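Local coordinates for DNA repair protein XRCC1 (Homo sapiens, PDB 3LQC), which acts as a scaffold in DNA single-strand break repair, assembling repair protein complexes at breaks and binding poly-ADP-ribose chains, which limits PARP1 activity, at residues L6-S11 with R31-A36. Residues are numbered along the deposited sequence; the frame is centred on the assembly and turned at random. Where two conformers were deposited one is given.
Sequences LRHVVS and RKWRAA. With CO3 (carbonate ion), chain D.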
loop_
_atom_site.group_PDB
_atom_site.type_symbol
_atom_site.label_atom_id
_atom_site.label_comp_id
_atom_site.label_asym_id
_atom_site.label_seq_id
_atom_site.Cartn_x
_atom_site.Cartn_y
_atom_site.Cartn_z
ATOM N N LEU A 6 -6.583 10.209 24.074
ATOM C CA LEU A 6 -7.171 9.194 23.207
ATOM C C LEU A 6 -6.838 7.795 23.702
ATOM O O LEU A 6 -7.098 6.805 23.027
ATOM C CB LEU A 6 -6.673 9.374 21.773
ATOM C CG LEU A 6 -7.154 10.701 21.196
ATOM C CD1 LEU A 6 -6.680 10.903 19.774
ATOM C CD2 LEU A 6 -8.681 10.733 21.298
ATOM N N ARG A 7 -6.273 7.724 24.897
ATOM C CA ARG A 7 -5.772 6.472 25.428
ATOM C C ARG A 7 -6.497 6.093 26.713
ATOM O O ARG A 7 -6.522 6.861 27.663
ATOM C CB ARG A 7 -4.280 6.619 25.687
ATOM C CG ARG A 7 -3.622 5.427 26.309
ATOM C CD ARG A 7 -2.198 5.793 26.699
ATOM N NE ARG A 7 -1.514 6.513 25.632
ATOM C CZ ARG A 7 -0.689 7.533 25.834
ATOM N NH1 ARG A 7 -0.452 7.965 27.067
ATOM N NH2 ARG A 7 -0.114 8.136 24.803
ATOM N N HIS A 8 -7.091 4.908 26.732
ATOM C CA HIS A 8 -7.696 4.368 27.939
ATOM C C HIS A 8 -6.746 3.376 28.598
ATOM O O HIS A 8 -6.539 2.271 28.094
ATOM C CB HIS A 8 -9.021 3.683 27.611
ATOM C CG HIS A 8 -9.908 3.478 28.799
ATOM N ND1 HIS A 8 -10.311 2.231 29.221
ATOM C CD2 HIS A 8 -10.477 4.365 29.650
ATOM C CE1 HIS A 8 -11.092 2.356 30.279
ATOM N NE2 HIS A 8 -11.209 3.640 30.561
ATOM N N VAL A 9 -6.167 3.786 29.722
ATOM C CA VAL A 9 -5.214 2.965 30.455
ATOM C C VAL A 9 -5.921 2.176 31.559
ATOM O O VAL A 9 -6.729 2.728 32.309
ATOM C CB VAL A 9 -4.097 3.844 31.065
ATOM C CG1 VAL A 9 -2.993 2.991 31.667
ATOM C CG2 VAL A 9 -3.523 4.770 29.996
ATOM N N VAL A 10 -5.640 0.882 31.650
ATOM C CA VAL A 10 -6.159 0.097 32.761
ATOM C C VAL A 10 -5.131 -0.865 33.331
ATOM O O VAL A 10 -4.218 -1.316 32.628
ATOM C CB VAL A 10 -7.425 -0.714 32.392
ATOM C CG1 VAL A 10 -8.462 0.182 31.739
ATOM C CG2 VAL A 10 -7.072 -1.898 31.510
ATOM N N SER A 11 -5.308 -1.175 34.612
ATOM C CA SER A 11 -4.512 -2.174 35.313
ATOM C C SER A 11 -5.164 -3.543 35.209
ATOM O O SER A 11 -6.362 -3.685 35.430
ATOM C CB SER A 11 -4.369 -1.792 36.787
ATOM O OG SER A 11 -3.912 -0.454 36.901
ATOM N N ARG A 31 -17.025 1.782 28.037
ATOM C CA ARG A 31 -18.064 2.164 27.099
ATOM C C ARG A 31 -18.425 3.635 27.262
ATOM O O ARG A 31 -18.667 4.333 26.282
ATOM C CB ARG A 31 -19.287 1.258 27.250
ATOM C CG ARG A 31 -19.026 -0.188 26.823
ATOM C CD ARG A 31 -20.211 -1.095 27.142
ATOM N N LYS A 32 -18.430 4.118 28.497
ATOM C CA LYS A 32 -18.711 5.525 28.750
ATOM C C LYS A 32 -17.550 6.393 28.289
ATOM O O LYS A 32 -17.752 7.473 27.744
ATOM C CB LYS A 32 -18.969 5.768 30.232
ATOM C CG LYS A 32 -20.161 5.006 30.781
ATOM C CD LYS A 32 -20.168 5.036 32.303
ATOM C CE LYS A 32 -21.321 4.227 32.876
ATOM N NZ LYS A 32 -21.170 4.005 34.346
ATOM N N TRP A 33 -16.329 5.927 28.529
ATOM C CA TRP A 33 -15.149 6.640 28.059
ATOM C C TRP A 33 -15.155 6.710 26.544
ATOM O O TRP A 33 -14.878 7.752 25.959
ATOM C CB TRP A 33 -13.869 5.947 28.523
ATOM C CG TRP A 33 -12.633 6.588 27.986
ATOM C CD1 TRP A 33 -11.958 7.641 28.524
ATOM C CD2 TRP A 33 -11.919 6.219 26.792
ATOM N NE1 TRP A 33 -10.863 7.951 27.746
ATOM C CE2 TRP A 33 -10.819 7.094 26.680
ATOM C CE3 TRP A 33 -12.105 5.233 25.817
ATOM C CZ2 TRP A 33 -9.905 7.014 25.620
ATOM C CZ3 TRP A 33 -11.196 5.157 24.768
ATOM C CH2 TRP A 33 -10.111 6.044 24.680
ATOM N N ARG A 34 -15.469 5.581 25.918
ATOM C CA ARG A 34 -15.497 5.497 24.473
ATOM C C ARG A 34 -16.572 6.422 23.919
ATOM O O ARG A 34 -16.372 7.092 22.902
ATOM C CB ARG A 34 -15.752 4.057 24.042
ATOM C CG ARG A 34 -15.611 3.840 22.559
ATOM C CD ARG A 34 -14.265 4.339 22.095
ATOM N NE ARG A 34 -14.159 4.377 20.641
ATOM C CZ ARG A 34 -14.331 5.469 19.902
ATOM N NH1 ARG A 34 -14.625 6.632 20.469
ATOM N NH2 ARG A 34 -14.194 5.396 18.593
ATOM N N ALA A 35 -17.717 6.457 24.595
ATOM C CA ALA A 35 -18.780 7.387 24.238
ATOM C C ALA A 35 -18.272 8.831 24.274
ATOM O O ALA A 35 -18.538 9.612 23.357
ATOM C CB ALA A 35 -19.985 7.218 25.169
ATOM N N ALA A 36 -17.540 9.180 25.329
ATOM C CA ALA A 36 -17.002 10.529 25.478
ATOM C C ALA A 36 -16.004 10.897 24.374
ATOM O O ALA A 36 -15.713 12.073 24.160
ATOM C CB ALA A 36 -16.361 10.700 26.848
HETATM C C CO3 D . -1.251 6.505 22.056
HETATM O O1 CO3 D . -1.979 5.749 22.824
HETATM O O2 CO3 D . -0.045 6.823 22.430
#
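In the N-terminal domain of XRCC1, a beta sandwich, Trp33 on helix 28-36 packs against His8 on strand 7-12, an outer strand of the five-stranded sheet, parallel to strand 42-49. CB of His8 sits over one face of the indole. His8 CB lies 3.7 Å from the centroid of the Trp33 six-membered ring, almost directly over the ring centre, a CH-pi contact. The imidazole carries on over the same face toward the five-membered ring, and His8 CD2 comes to 3.5 Å from Trp33 CG. The His8 ring is inclined at 37° to the indole five-membered ring. The indole reaches the strand because Trp33 CG is anti to the backbone N (chi1 176°). Its far rim meets backbone: Trp33 CH2 lies 3.5 Å from Leu6 O, which sits near the ring plane. With an alanine here in place of Trp33, His8 CB would probably lose its aromatic cover and a gap would open between helix and strand. Leu24 of helix 17-25 also touches His8. Arg7 CB points away from the helix, and its guanidinium binds a carbonate ion that probably came from the crystallisation liquor. Ser44 and Lys129 also bind this ion, and Glu81 forms a salt bridge with Arg7. Two Arg7 nitrogens grip the carbonate: NE reaches O1 at 2.9 Å, almost straight at 177°, and NH2 reaches O2 at 2.7 Å.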